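Local coordinates for lactaldehyde dehydrogenase (Methanocaldococcus jannaschii, PDB 3PQA), which oxidises lactaldehyde to lactate with NAD, preferred over NADP, in the biosynthesis of coenzyme F420, and also accepts other small aldehydes, at residues Ile137-Asn145 with Ile269-Ser277; Lys237-Val245 with Phe434-Glu445. One frame throughout, in Å; residues are numbered along the deposited sequence.

Contact 1 (Ile137-Asn145 with Ile269-Ser277); sequences ITPFNFPLN and IYAGQVCIS
Asn141 and Gln273 join two loops of the aldehyde dehydrogenase active site. One follows strand 122-138. The other holds Cys275, the active-site cysteine by similarity to relatives. ND2 of Asn141 donates to O of Gln273 at 2.9 Å, with an N-H...O angle of 163°. The acceptor lies in the amide plane of Asn141. The torsion of Asn141 (chi1 61°) sets CG between its backbone N and carbonyl carbon, and this turns the amide to the cysteine loop. In family relatives, the asparagine of this loop probably helps form the oxyanion hole with the backbone N of the cysteine. Tyr270 comes beside Asn141, whose CB meets CE2 at the ring edge, 3.4 Å away. The OH of Tyr270 sits at the edge of the Phe140 ring, near its plane, and is hydrogen-bonded to O of Ala84. NE2 of Gln273 lies over one face of the Tyr270 ring, towards the rim. Replacing Tyr270 with an alanine would probably open a gap beside Asn141 and Phe140 and cost Ala84 O its hydroxyl partner. The Phe142 ring stands obliquely to Tyr270, their planes 73° apart. OE1 of Gln273, which accepts from N of Ile318, is 3.8 Å from CZ of Phe140. CE2 of Phe142 reaches CG1 of Val274 at 3.6 Å.

Contact 2 (Lys237-Val245 with Phe434-Glu445); sequences KIALELGGV and FGGVKKSGLGRE
Glu241 sends its side chain across to Phe434-Glu445, and almost every atom of it meets something there. CB leaves strand 237-241 on the face away from Leu240 and Leu442. The chain bends at the next bond (chi2 -78°), which folds the carboxylate back over the 434-445 loop. CG packs on Glu445, 3.9 Å from its CD; the carboxylate of Glu445 is itself salt-bridged to Lys150. CD lies 3.5 Å from O of Phe434. OE1 of Glu241 touches CA of Gly435 at 3.3 Å. It also meets CE2 of Phe434. The carboxylate and the Phe434 ring are nearly parallel, with planes 9° apart. Strand 237-241 runs between strand 216-220, to which it is parallel, and the short strand 441-442, to which it is antiparallel, in the sheet of the Rossmann-like NAD-binding domain. N and O of Leu240 bond O and N of Leu442, while CD1 of each leucine meets the other at 3.9 Å. Leu442 also packs on Phe235 of a neighbouring subunit. Farther along, OG of Ser440 donates to O of Gly243 at 2.6 Å. At the tip of Glu241, the active-site glutamate by similarity, OE2 comes within 2.7 Å of O of Phe434. N of Glu445 adds a weak bond to OE2, and a water lies 2.9 Å from OE2.

From the N terminus, the chain passes 137-145, then 237-245, then 269-277 and last 434-445. Contact 1 closes a loop of 123 intervening residues when 269-277 returns to 137-145. Contact 2 closes one of 188 residues. The two loops cross, since 237-245 lies inside the first and 434-445 beyond it. Segment 137-145 starts at the end of strand 122-138, and contact 2 adds strand 441-442 to strand 237-241 of the same sheet. The cysteine loop leads into strand 278-284 of the other large sheet. The contacts touch directly: CB of Cys275 is 3.3 Å from O of Leu242, and Ile276 packs on the Phe434 ring. The nearest side-chain atoms of Cys275 and Glu241 are about 6 Å apart.

Contact 1 (Ile137-Asn145 with Ile269-Ser277)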
ATOM      1  N   ILE B 137       6.291 -28.517   3.979  1.00 11.84           N
ATOM      2  CA  ILE B 137       7.078 -29.647   3.481  1.00 12.45           C
ATOM      3  C   ILE B 137       8.292 -29.040   2.790  1.00 11.85           C
ATOM      4  O   ILE B 137       8.146 -28.310   1.812  1.00 11.85           O
ATOM      5  CB  ILE B 137       6.232 -30.572   2.567  1.00 14.35           C
ATOM      6  CG1 ILE B 137       5.018 -31.131   3.345  1.00 14.76           C
ATOM      7  CG2 ILE B 137       7.096 -31.695   1.994  1.00 14.87           C
ATOM      8  CD1 ILE B 137       4.033 -31.931   2.484  1.00 14.62           C
ATOM      9  N   THR B 138       9.473 -29.316   3.335  1.00 11.84           N
ATOM     10  CA  THR B 138      10.676 -28.579   2.972  1.00 12.42           C
ATOM     11  C   THR B 138      11.700 -29.476   2.288  1.00 12.49           C
ATOM     12  O   THR B 138      11.700 -30.687   2.502  1.00 12.54           O
ATOM     13  CB  THR B 138      11.304 -27.903   4.197  1.00 13.35           C
ATOM     14  OG1 THR B 138      11.500 -28.873   5.237  1.00 14.36           O
ATOM     15  CG2 THR B 138      10.382 -26.780   4.707  1.00 14.32           C
ATOM     16  N   PRO B 139      12.573 -28.879   1.458  1.00 12.92           N
ATOM     17  CA  PRO B 139      13.452 -29.628   0.584  1.00 13.01           C
ATOM     18  C   PRO B 139      14.829 -29.874   1.204  1.00 12.94           C
ATOM     19  O   PRO B 139      15.169 -29.269   2.216  1.00 13.67           O
ATOM     20  CB  PRO B 139      13.584 -28.684  -0.615  1.00 13.06           C
ATOM     21  CG  PRO B 139      13.635 -27.364   0.006  1.00 13.40           C
ATOM     22  CD  PRO B 139      12.642 -27.429   1.158  1.00 12.99           C
ATOM     23  N   PHE B 140      15.615 -30.740   0.566  1.00 12.51           N
ATOM     24  CA  PHE B 140      16.927 -31.118   1.070  1.00 13.08           C
ATOM     25  C   PHE B 140      17.994 -30.034   0.836  1.00 12.89           C
ATOM     26  O   PHE B 140      19.027 -30.040   1.502  1.00 12.58           O
ATOM     27  CB  PHE B 140      17.390 -32.442   0.418  1.00 14.77           C
ATOM     28  CG  PHE B 140      17.896 -32.277  -1.006  1.00 15.22           C
ATOM     29  CD1 PHE B 140      19.178 -31.774  -1.256  1.00 15.00           C
ATOM     30  CD2 PHE B 140      17.083 -32.592  -2.092  1.00 15.00           C
ATOM     31  CE1 PHE B 140      19.645 -31.602  -2.554  1.00 15.25           C
ATOM     32  CE2 PHE B 140      17.548 -32.435  -3.396  1.00 15.28           C
ATOM     33  CZ  PHE B 140      18.826 -31.932  -3.629  1.00 15.09           C
ATOM     34  N   ASN B 141      17.753 -29.121  -0.109  1.00 13.07           N
ATOM     35  CA  ASN B 141      18.853 -28.310  -0.674  1.00 13.12           C
ATOM     36  C   ASN B 141      19.213 -27.040   0.101  1.00 13.24           C
ATOM     37  O   ASN B 141      20.397 -26.717   0.262  1.00 13.26           O
ATOM     38  CB  ASN B 141      18.639 -28.027  -2.183  1.00 14.16           C
ATOM     39  CG  ASN B 141      17.360 -27.250  -2.473  1.00 13.33           C
ATOM     40  OD1 ASN B 141      16.439 -27.193  -1.651  1.00 14.31           O
ATOM     41  ND2 ASN B 141      17.309 -26.622  -3.652  1.00 14.28           N
ATOM     42  N   PHE B 142      18.197 -26.322   0.583  1.00 13.50           N
ATOM     43  CA  PHE B 142      18.397 -25.218   1.517  1.00 13.85           C
ATOM     44  C   PHE B 142      17.459 -25.507   2.692  1.00 13.97           C
ATOM     45  O   PHE B 142      16.511 -24.753   2.947  1.00 14.44           O
ATOM     46  CB  PHE B 142      18.129 -23.851   0.846  1.00 15.09           C
ATOM     47  CG  PHE B 142      19.112 -23.519  -0.257  1.00 15.39           C
ATOM     48  CD1 PHE B 142      20.138 -22.605  -0.042  1.00 15.34           C
ATOM     49  CD2 PHE B 142      19.031 -24.170  -1.500  1.00 15.31           C
ATOM     50  CE1 PHE B 142      21.073 -22.317  -1.071  1.00 15.55           C
ATOM     51  CE2 PHE B 142      19.961 -23.913  -2.524  1.00 15.51           C
ATOM     52  CZ  PHE B 142      20.983 -22.981  -2.308  1.00 15.47           C
ATOM     53  N   PRO B 143      17.727 -26.614   3.413  1.00 13.89           N
ATOM     54  CA  PRO B 143      16.793 -27.087   4.435  1.00 13.86           C
ATOM     55  C   PRO B 143      16.626 -26.133   5.613  1.00 13.76           C
ATOM     56  O   PRO B 143      15.594 -26.171   6.290  1.00 14.55           O
ATOM     57  CB  PRO B 143      17.419 -28.419   4.881  1.00 14.52           C
ATOM     58  CG  PRO B 143      18.887 -28.231   4.644  1.00 14.04           C
ATOM     59  CD  PRO B 143      18.981 -27.404   3.399  1.00 14.58           C
ATOM     60  N   LEU B 144      17.617 -25.290   5.877  1.00 13.34           N
ATOM     61  CA  LEU B 144      17.491 -24.369   6.993  1.00 13.64           C
ATOM     62  C   LEU B 144      16.731 -23.115   6.554  1.00 13.45           C
ATOM     63  O   LEU B 144      15.689 -22.793   7.120  1.00 12.42           O
ATOM     64  CB  LEU B 144      18.847 -24.021   7.609  1.00 15.03           C
ATOM     65  CG  LEU B 144      18.857 -23.005   8.760  1.00 15.46           C
ATOM     66  CD1 LEU B 144      18.008 -23.482   9.929  1.00 15.20           C
ATOM     67  CD2 LEU B 144      20.290 -22.709   9.213  1.00 15.13           C
ATOM     68  N   ASN B 145      17.235 -22.415   5.544  1.00 13.69           N
ATOM     69  CA  ASN B 145      16.539 -21.187   5.118  1.00 14.20           C
ATOM     70  C   ASN B 145      15.166 -21.428   4.477  1.00 12.55           C
ATOM     71  O   ASN B 145      14.250 -20.632   4.676  1.00 12.07           O
ATOM     72  CB  ASN B 145      17.418 -20.268   4.248  1.00 15.86           C
ATOM     73  CG  ASN B 145      16.869 -18.831   4.162  1.00 15.95           C
ATOM     74  OD1 ASN B 145      16.367 -18.275   5.152  1.00 15.95           O
ATOM     75  ND2 ASN B 145      16.963 -18.234   2.987  1.00 15.99           N
ATOM     76  N   ILE B 269      26.944 -23.077  -8.145  1.00 14.96           N
ATOM     77  CA  ILE B 269      26.541 -23.009  -6.738  1.00 15.88           C
ATOM     78  C   ILE B 269      25.728 -24.255  -6.347  1.00 14.86           C
ATOM     79  O   ILE B 269      24.827 -24.676  -7.080  1.00 14.12           O
ATOM     80  CB  ILE B 269      25.745 -21.708  -6.440  1.00 17.40           C
ATOM     81  CG1 ILE B 269      26.704 -20.524  -6.286  1.00 17.88           C
ATOM     82  CG2 ILE B 269      24.845 -21.848  -5.180  1.00 17.77           C
ATOM     83  CD1 ILE B 269      27.544 -20.541  -5.003  1.00 17.81           C
ATOM     84  N   TYR B 270      26.067 -24.814  -5.180  1.00 14.96           N
ATOM     85  CA  TYR B 270      25.485 -26.057  -4.648  1.00 15.60           C
ATOM     86  C   TYR B 270      25.344 -27.159  -5.708  1.00 14.52           C
ATOM     87  O   TYR B 270      24.360 -27.899  -5.739  1.00 13.92           O
ATOM     88  CB  TYR B 270      24.177 -25.792  -3.859  1.00 17.16           C
ATOM     89  CG  TYR B 270      23.717 -26.987  -3.020  1.00 18.12           C
ATOM     90  CD1 TYR B 270      24.620 -27.701  -2.223  1.00 17.39           C
ATOM     91  CD2 TYR B 270      22.395 -27.403  -3.038  1.00 17.38           C
ATOM     92  CE1 TYR B 270      24.200 -28.794  -1.457  1.00 18.16           C
ATOM     93  CE2 TYR B 270      21.966 -28.503  -2.283  1.00 18.17           C
ATOM     94  CZ  TYR B 270      22.871 -29.186  -1.491  1.00 17.42           C
ATOM     95  OH  TYR B 270      22.443 -30.277  -0.755  1.00 18.14           O
ATOM     96  N   ALA B 271      26.366 -27.276  -6.558  1.00 14.34           N
ATOM     97  CA  ALA B 271      26.419 -28.321  -7.601  1.00 14.19           C
ATOM     98  C   ALA B 271      25.188 -28.305  -8.515  1.00 13.64           C
ATOM     99  O   ALA B 271      24.756 -29.340  -9.017  1.00 13.69           O
ATOM    100  CB  ALA B 271      26.629 -29.712  -6.963  1.00 14.81           C
ATOM    101  N   GLY B 272      24.595 -27.124  -8.702  1.00 13.14           N
ATOM    102  CA  GLY B 272      23.400 -26.979  -9.528  1.00 12.93           C
ATOM    103  C   GLY B 272      22.096 -27.477  -8.906  1.00 12.88           C
ATOM    104  O   GLY B 272      21.074 -27.569  -9.596  1.00 13.03           O
ATOM    105  N   GLN B 273      22.116 -27.798  -7.609  1.00 12.58           N
ATOM    106  CA  GLN B 273      20.926 -28.327  -6.934  1.00 12.43           C
ATOM    107  C   GLN B 273      20.099 -27.186  -6.336  1.00 13.02           C
ATOM    108  O   GLN B 273      19.763 -27.196  -5.149  1.00 13.24           O
ATOM    109  CB  GLN B 273      21.305 -29.341  -5.852  1.00 13.39           C
ATOM    110  CG  GLN B 273      22.179 -30.466  -6.375  1.00 13.97           C
ATOM    111  CD  GLN B 273      22.642 -31.402  -5.279  1.00 13.64           C
ATOM    112  OE1 GLN B 273      22.203 -32.556  -5.216  1.00 14.18           O
ATOM    113  NE2 GLN B 273      23.506 -30.914  -4.399  1.00 14.08           N
ATOM    114  N   VAL B 274      19.784 -26.192  -7.166  1.00 13.82           N
ATOM    115  CA  VAL B 274      18.945 -25.069  -6.730  1.00 14.20           C
ATOM    116  C   VAL B 274      17.783 -24.935  -7.712  1.00 14.18           C
ATOM    117  O   VAL B 274      17.972 -25.112  -8.926  1.00 14.11           O
ATOM    118  CB  VAL B 274      19.730 -23.727  -6.644  1.00 14.59           C
ATOM    119  CG1 VAL B 274      18.964 -22.702  -5.789  1.00 14.72           C
ATOM    120  CG2 VAL B 274      21.138 -23.927  -6.096  1.00 14.75           C
ATOM    121  N   CYS B 275      16.583 -24.638  -7.213  1.00 14.14           N
ATOM    122  CA  CYS B 275      15.441 -24.549  -8.125  1.00 15.05           C
ATOM    123  C   CYS B 275      15.657 -23.482  -9.193  1.00 13.95           C
ATOM    124  O   CYS B 275      15.086 -23.582 -10.269  1.00 13.14           O
ATOM    125  CB  CYS B 275      14.129 -24.296  -7.404  1.00 16.60           C
ATOM    126  SG  CYS B 275      14.146 -22.845  -6.433  1.00 26.04           S
ATOM    127  N   ILE B 276      16.468 -22.464  -8.883  1.00 14.12           N
ATOM    128  CA  ILE B 276      16.760 -21.374  -9.832  1.00 15.11           C
ATOM    129  C   ILE B 276      18.165 -21.436 -10.480  1.00 13.22           C
ATOM    130  O   ILE B 276      18.613 -20.469 -11.112  1.00 12.49           O
ATOM    131  CB  ILE B 276      16.496 -19.970  -9.211  1.00 17.26           C
ATOM    132  CG1 ILE B 276      17.180 -19.825  -7.851  1.00 19.07           C
ATOM    133  CG2 ILE B 276      14.990 -19.712  -9.106  1.00 19.04           C
ATOM    134  CD1 ILE B 276      17.008 -18.439  -7.223  1.00 17.68           C
ATOM    135  N   SER B 277      18.837 -22.580 -10.324  1.00 12.38           N
ATOM    136  CA  SER B 277      20.095 -22.866 -11.021  1.00 12.25           C
ATOM    137  C   SER B 277      19.953 -22.712 -12.530  1.00 11.96           C
ATOM    138  O   SER B 277      18.872 -22.902 -13.098  1.00 11.83           O
ATOM    139  CB  SER B 277      20.566 -24.308 -10.738  1.00 12.84           C
ATOM    140  OG  SER B 277      20.910 -24.480  -9.376  1.00 16.30           O
TER

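Contact 2 (Lys237-Val245 with Phe434-Glu445)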
ATOM      1  N   LYS B 237      -5.782 -24.373   1.148  1.00 13.12           N
ATOM      2  CA  LYS B 237      -4.930 -23.380   0.480  1.00 14.25           C
ATOM      3  C   LYS B 237      -3.636 -24.075   0.105  1.00 13.82           C
ATOM      4  O   LYS B 237      -3.140 -24.900   0.869  1.00 13.36           O
ATOM      5  CB  LYS B 237      -4.626 -22.193   1.406  1.00 17.22           C
ATOM      6  CG  LYS B 237      -5.640 -21.050   1.344  1.00 18.61           C
ATOM      7  CD  LYS B 237      -5.159 -19.772   2.072  1.00 18.16           C
ATOM      8  CE  LYS B 237      -4.509 -18.751   1.131  1.00 18.75           C
ATOM      9  NZ  LYS B 237      -4.439 -17.371   1.753  1.00 18.44           N
ATOM     10  N   ILE B 238      -3.102 -23.762  -1.075  1.00 14.24           N
ATOM     11  CA  ILE B 238      -1.910 -24.437  -1.593  1.00 14.50           C
ATOM     12  C   ILE B 238      -0.884 -23.429  -2.081  1.00 13.40           C
ATOM     13  O   ILE B 238      -1.198 -22.576  -2.909  1.00 14.59           O
ATOM     14  CB  ILE B 238      -2.259 -25.376  -2.780  1.00 16.39           C
ATOM     15  CG1 ILE B 238      -3.285 -26.423  -2.354  1.00 16.79           C
ATOM     16  CG2 ILE B 238      -0.993 -26.058  -3.324  1.00 16.92           C
ATOM     17  CD1 ILE B 238      -3.951 -27.137  -3.521  1.00 16.91           C
ATOM     18  N   ALA B 239       0.334 -23.543  -1.570  1.00 12.57           N
ATOM     19  CA  ALA B 239       1.486 -22.799  -2.079  1.00 12.79           C
ATOM     20  C   ALA B 239       2.552 -23.802  -2.510  1.00 12.67           C
ATOM     21  O   ALA B 239       2.866 -24.737  -1.776  1.00 12.67           O
ATOM     22  CB  ALA B 239       2.023 -21.839  -1.014  1.00 12.94           C
ATOM     23  N   LEU B 240       3.085 -23.619  -3.719  1.00 12.72           N
ATOM     24  CA  LEU B 240       4.073 -24.530  -4.296  1.00 12.89           C
ATOM     25  C   LEU B 240       5.252 -23.741  -4.843  1.00 13.51           C
ATOM     26  O   LEU B 240       5.076 -22.750  -5.576  1.00 14.06           O
ATOM     27  CB  LEU B 240       3.447 -25.366  -5.421  1.00 13.36           C
ATOM     28  CG  LEU B 240       2.201 -26.207  -5.113  1.00 14.03           C
ATOM     29  CD1 LEU B 240       1.682 -26.825  -6.395  1.00 13.54           C
ATOM     30  CD2 LEU B 240       2.501 -27.275  -4.056  1.00 13.52           C
ATOM     31  N   GLU B 241       6.451 -24.175  -4.462  1.00 14.08           N
ATOM     32  CA  GLU B 241       7.688 -23.585  -4.980  1.00 15.68           C
ATOM     33  C   GLU B 241       8.457 -24.753  -5.577  1.00 15.58           C
ATOM     34  O   GLU B 241       8.988 -25.598  -4.852  1.00 15.80           O
ATOM     35  CB  GLU B 241       8.496 -22.911  -3.867  1.00 19.44           C
ATOM     36  CG  GLU B 241       7.866 -21.645  -3.295  1.00 21.33           C
ATOM     37  CD  GLU B 241       8.034 -20.408  -4.181  1.00 20.27           C
ATOM     38  OE1 GLU B 241       8.866 -20.420  -5.124  1.00 21.46           O
ATOM     39  OE2 GLU B 241       7.342 -19.420  -3.909  1.00 21.32           O
ATOM     40  N   LEU B 242       8.479 -24.818  -6.904  1.00 16.11           N
ATOM     41  CA  LEU B 242       8.950 -26.009  -7.576  1.00 17.61           C
ATOM     42  C   LEU B 242      10.209 -25.639  -8.357  1.00 18.44           C
ATOM     43  O   LEU B 242      10.910 -24.690  -7.997  1.00 19.38           O
ATOM     44  CB  LEU B 242       7.831 -26.613  -8.434  1.00 19.03           C
ATOM     45  CG  LEU B 242       6.456 -26.706  -7.725  1.00 19.25           C
ATOM     46  CD1 LEU B 242       5.344 -27.127  -8.665  1.00 19.09           C
ATOM     47  CD2 LEU B 242       6.508 -27.619  -6.506  1.00 19.14           C
ATOM     48  N   GLY B 243      10.519 -26.387  -9.390  1.00 17.50           N
ATOM     49  CA  GLY B 243      11.752 -26.106 -10.092  1.00 16.49           C
ATOM     50  C   GLY B 243      11.516 -25.631 -11.503  1.00 14.81           C
ATOM     51  O   GLY B 243      10.441 -25.121 -11.844  1.00 15.09           O
ATOM     52  N   GLY B 244      12.534 -25.824 -12.339  1.00 13.91           N
ATOM     53  CA  GLY B 244      12.450 -25.437 -13.738  1.00 14.22           C
ATOM     54  C   GLY B 244      13.760 -25.653 -14.455  1.00 14.09           C
ATOM     55  O   GLY B 244      14.755 -26.020 -13.834  1.00 14.08           O
ATOM     56  N   VAL B 245      13.747 -25.457 -15.772  1.00 14.94           N
ATOM     57  CA  VAL B 245      14.974 -25.457 -16.566  1.00 15.46           C
ATOM     58  C   VAL B 245      15.213 -24.002 -16.923  1.00 15.39           C
ATOM     59  O   VAL B 245      14.694 -23.532 -17.935  1.00 15.56           O
ATOM     60  CB  VAL B 245      14.811 -26.266 -17.860  1.00 16.29           C
ATOM     61  CG1 VAL B 245      16.107 -26.229 -18.678  1.00 17.31           C
ATOM     62  CG2 VAL B 245      14.424 -27.701 -17.530  1.00 17.29           C
ATOM     63  N   PHE B 434       8.857 -14.144  -4.390  1.00 11.49           N
ATOM     64  CA  PHE B 434       9.615 -15.162  -5.105  1.00 11.80           C
ATOM     65  C   PHE B 434       8.744 -16.357  -5.465  1.00 11.16           C
ATOM     66  O   PHE B 434       8.074 -16.925  -4.611  1.00 11.89           O
ATOM     67  CB  PHE B 434      10.794 -15.640  -4.238  1.00 13.86           C
ATOM     68  CG  PHE B 434      11.535 -16.821  -4.816  1.00 14.46           C
ATOM     69  CD1 PHE B 434      12.267 -16.685  -5.989  1.00 14.17           C
ATOM     70  CD2 PHE B 434      11.489 -18.071  -4.187  1.00 14.16           C
ATOM     71  CE1 PHE B 434      12.955 -17.794  -6.530  1.00 14.60           C
ATOM     72  CE2 PHE B 434      12.170 -19.177  -4.714  1.00 14.59           C
ATOM     73  CZ  PHE B 434      12.901 -19.037  -5.885  1.00 14.32           C
ATOM     74  N   GLY B 435       8.765 -16.743  -6.734  1.00 11.08           N
ATOM     75  CA  GLY B 435       8.016 -17.928  -7.128  1.00 11.01           C
ATOM     76  C   GLY B 435       7.853 -18.075  -8.620  1.00 10.93           C
ATOM     77  O   GLY B 435       8.397 -17.279  -9.379  1.00 11.12           O
ATOM     78  N   GLY B 436       7.113 -19.103  -9.034  1.00 11.20           N
ATOM     79  CA  GLY B 436       7.055 -19.500 -10.454  1.00 11.24           C
ATOM     80  C   GLY B 436       5.664 -19.489 -11.070  1.00 11.63           C
ATOM     81  O   GLY B 436       4.658 -19.506 -10.349  1.00 12.64           O
ATOM     82  N   VAL B 437       5.621 -19.442 -12.401  1.00 12.38           N
ATOM     83  CA  VAL B 437       4.386 -19.619 -13.166  1.00 12.78           C
ATOM     84  C   VAL B 437       4.465 -20.945 -13.913  1.00 13.12           C
ATOM     85  O   VAL B 437       5.423 -21.709 -13.713  1.00 12.54           O
ATOM     86  CB  VAL B 437       4.115 -18.411 -14.103  1.00 13.58           C
ATOM     87  CG1 VAL B 437       3.949 -17.143 -13.267  1.00 13.70           C
ATOM     88  CG2 VAL B 437       5.251 -18.225 -15.145  1.00 13.66           C
ATOM     89  N   LYS B 438       3.470 -21.236 -14.747  1.00 14.36           N
ATOM     90  CA  LYS B 438       3.395 -22.534 -15.423  1.00 16.47           C
ATOM     91  C   LYS B 438       3.499 -23.658 -14.383  1.00 14.33           C
ATOM     92  O   LYS B 438       2.861 -23.556 -13.317  1.00 14.07           O
ATOM     93  CB  LYS B 438       4.437 -22.630 -16.550  1.00 21.05           C
ATOM     94  CG  LYS B 438       4.196 -21.605 -17.636  1.00 22.53           C
ATOM     95  CD  LYS B 438       5.123 -21.833 -18.817  1.00 22.46           C
ATOM     96  CE  LYS B 438       4.922 -20.792 -19.873  1.00 22.98           C
ATOM     97  NZ  LYS B 438       5.872 -21.072 -20.992  1.00 22.99           N
ATOM     98  N   LYS B 439       4.283 -24.704 -14.654  1.00 14.23           N
ATOM     99  CA  LYS B 439       4.410 -25.810 -13.709  1.00 15.48           C
ATOM    100  C   LYS B 439       5.409 -25.556 -12.588  1.00 13.22           C
ATOM    101  O   LYS B 439       5.768 -26.469 -11.868  1.00 14.05           O
ATOM    102  CB  LYS B 439       4.757 -27.123 -14.438  1.00 19.63           C
ATOM    103  CG  LYS B 439       3.663 -27.627 -15.349  1.00 22.66           C
ATOM    104  CD  LYS B 439       2.497 -28.207 -14.575  1.00 21.52           C
ATOM    105  CE  LYS B 439       1.431 -28.773 -15.514  1.00 22.93           C
ATOM    106  NZ  LYS B 439       1.951 -29.908 -16.318  1.00 22.99           N
ATOM    107  N   SER B 440       5.870 -24.318 -12.427  1.00 11.99           N
ATOM    108  CA  SER B 440       6.909 -24.080 -11.442  1.00 10.91           C
ATOM    109  C   SER B 440       6.405 -23.582 -10.096  1.00 11.22           C
ATOM    110  O   SER B 440       7.210 -23.389  -9.170  1.00 12.28           O
ATOM    111  CB  SER B 440       7.932 -23.078 -11.989  1.00 11.12           C
ATOM    112  OG  SER B 440       8.653 -23.672 -13.051  1.00 12.97           O
ATOM    113  N   GLY B 441       5.115 -23.301  -9.983  1.00 11.51           N
ATOM    114  CA  GLY B 441       4.610 -22.863  -8.681  1.00 12.11           C
ATOM    115  C   GLY B 441       3.193 -22.378  -8.572  1.00 12.11           C
ATOM    116  O   GLY B 441       2.469 -22.229  -9.571  1.00 11.67           O
ATOM    117  N   LEU B 442       2.810 -22.151  -7.320  1.00 12.79           N
ATOM    118  CA  LEU B 442       1.597 -21.411  -6.961  1.00 13.64           C
ATOM    119  C   LEU B 442       1.969 -20.561  -5.771  1.00 12.66           C
ATOM    120  O   LEU B 442       2.607 -21.056  -4.837  1.00 12.18           O
ATOM    121  CB  LEU B 442       0.467 -22.354  -6.558  1.00 15.30           C
ATOM    122  CG  LEU B 442      -0.157 -23.209  -7.659  1.00 16.53           C
ATOM    123  CD1 LEU B 442      -1.122 -24.212  -7.032  1.00 15.67           C
ATOM    124  CD2 LEU B 442      -0.867 -22.367  -8.708  1.00 15.57           C
ATOM    125  N   GLY B 443       1.569 -19.294  -5.782  1.00 12.89           N
ATOM    126  CA  GLY B 443       1.885 -18.391  -4.667  1.00 13.27           C
ATOM    127  C   GLY B 443       3.304 -17.850  -4.658  1.00 13.08           C
ATOM    128  O   GLY B 443       4.153 -18.241  -5.470  1.00 13.21           O
ATOM    129  N   ARG B 444       3.568 -16.942  -3.724  1.00 13.17           N
ATOM    130  CA  ARG B 444       4.887 -16.320  -3.618  1.00 13.30           C
ATOM    131  C   ARG B 444       5.417 -16.428  -2.198  1.00 12.32           C
ATOM    132  O   ARG B 444       4.651 -16.300  -1.242  1.00 12.56           O
ATOM    133  CB  ARG B 444       4.834 -14.842  -4.068  1.00 14.44           C
ATOM    134  CG  ARG B 444       4.483 -14.640  -5.551  1.00 14.93           C
ATOM    135  CD  ARG B 444       5.590 -15.135  -6.483  1.00 14.96           C
ATOM    136  NE  ARG B 444       5.250 -15.024  -7.904  1.00 15.12           N
ATOM    137  CZ  ARG B 444       4.481 -15.890  -8.573  1.00 15.27           C
ATOM    138  NH1 ARG B 444       3.936 -16.931  -7.949  1.00 15.18           N
ATOM    139  NH2 ARG B 444       4.252 -15.720  -9.869  1.00 15.20           N
ATOM    140  N   GLU B 445       6.719 -16.697  -2.075  1.00 12.12           N
ATOM    141  CA  GLU B 445       7.415 -16.661  -0.800  1.00 12.27           C
ATOM    142  C   GLU B 445       8.272 -15.388  -0.659  1.00 11.37           C
ATOM    143  O   GLU B 445       8.220 -14.483  -1.504  1.00 11.66           O
ATOM    144  CB  GLU B 445       8.208 -17.961  -0.548  1.00 14.08           C
ATOM    145  CG  GLU B 445       7.312 -19.173  -0.255  1.00 16.86           C
ATOM    146  CD  GLU B 445       8.051 -20.352   0.405  1.00 14.64           C
ATOM    147  OE1 GLU B 445       9.298 -20.345   0.505  1.00 17.18           O
ATOM    148  OE2 GLU B 445       7.372 -21.321   0.794  1.00 17.09           O
TER
HETATM  149  O   HOH W   1       5.663 -20.262  -6.715  1.00 13.32           O
HETATM  150  O   HOH W   2       4.747 -20.304  -3.013  1.00 17.43           O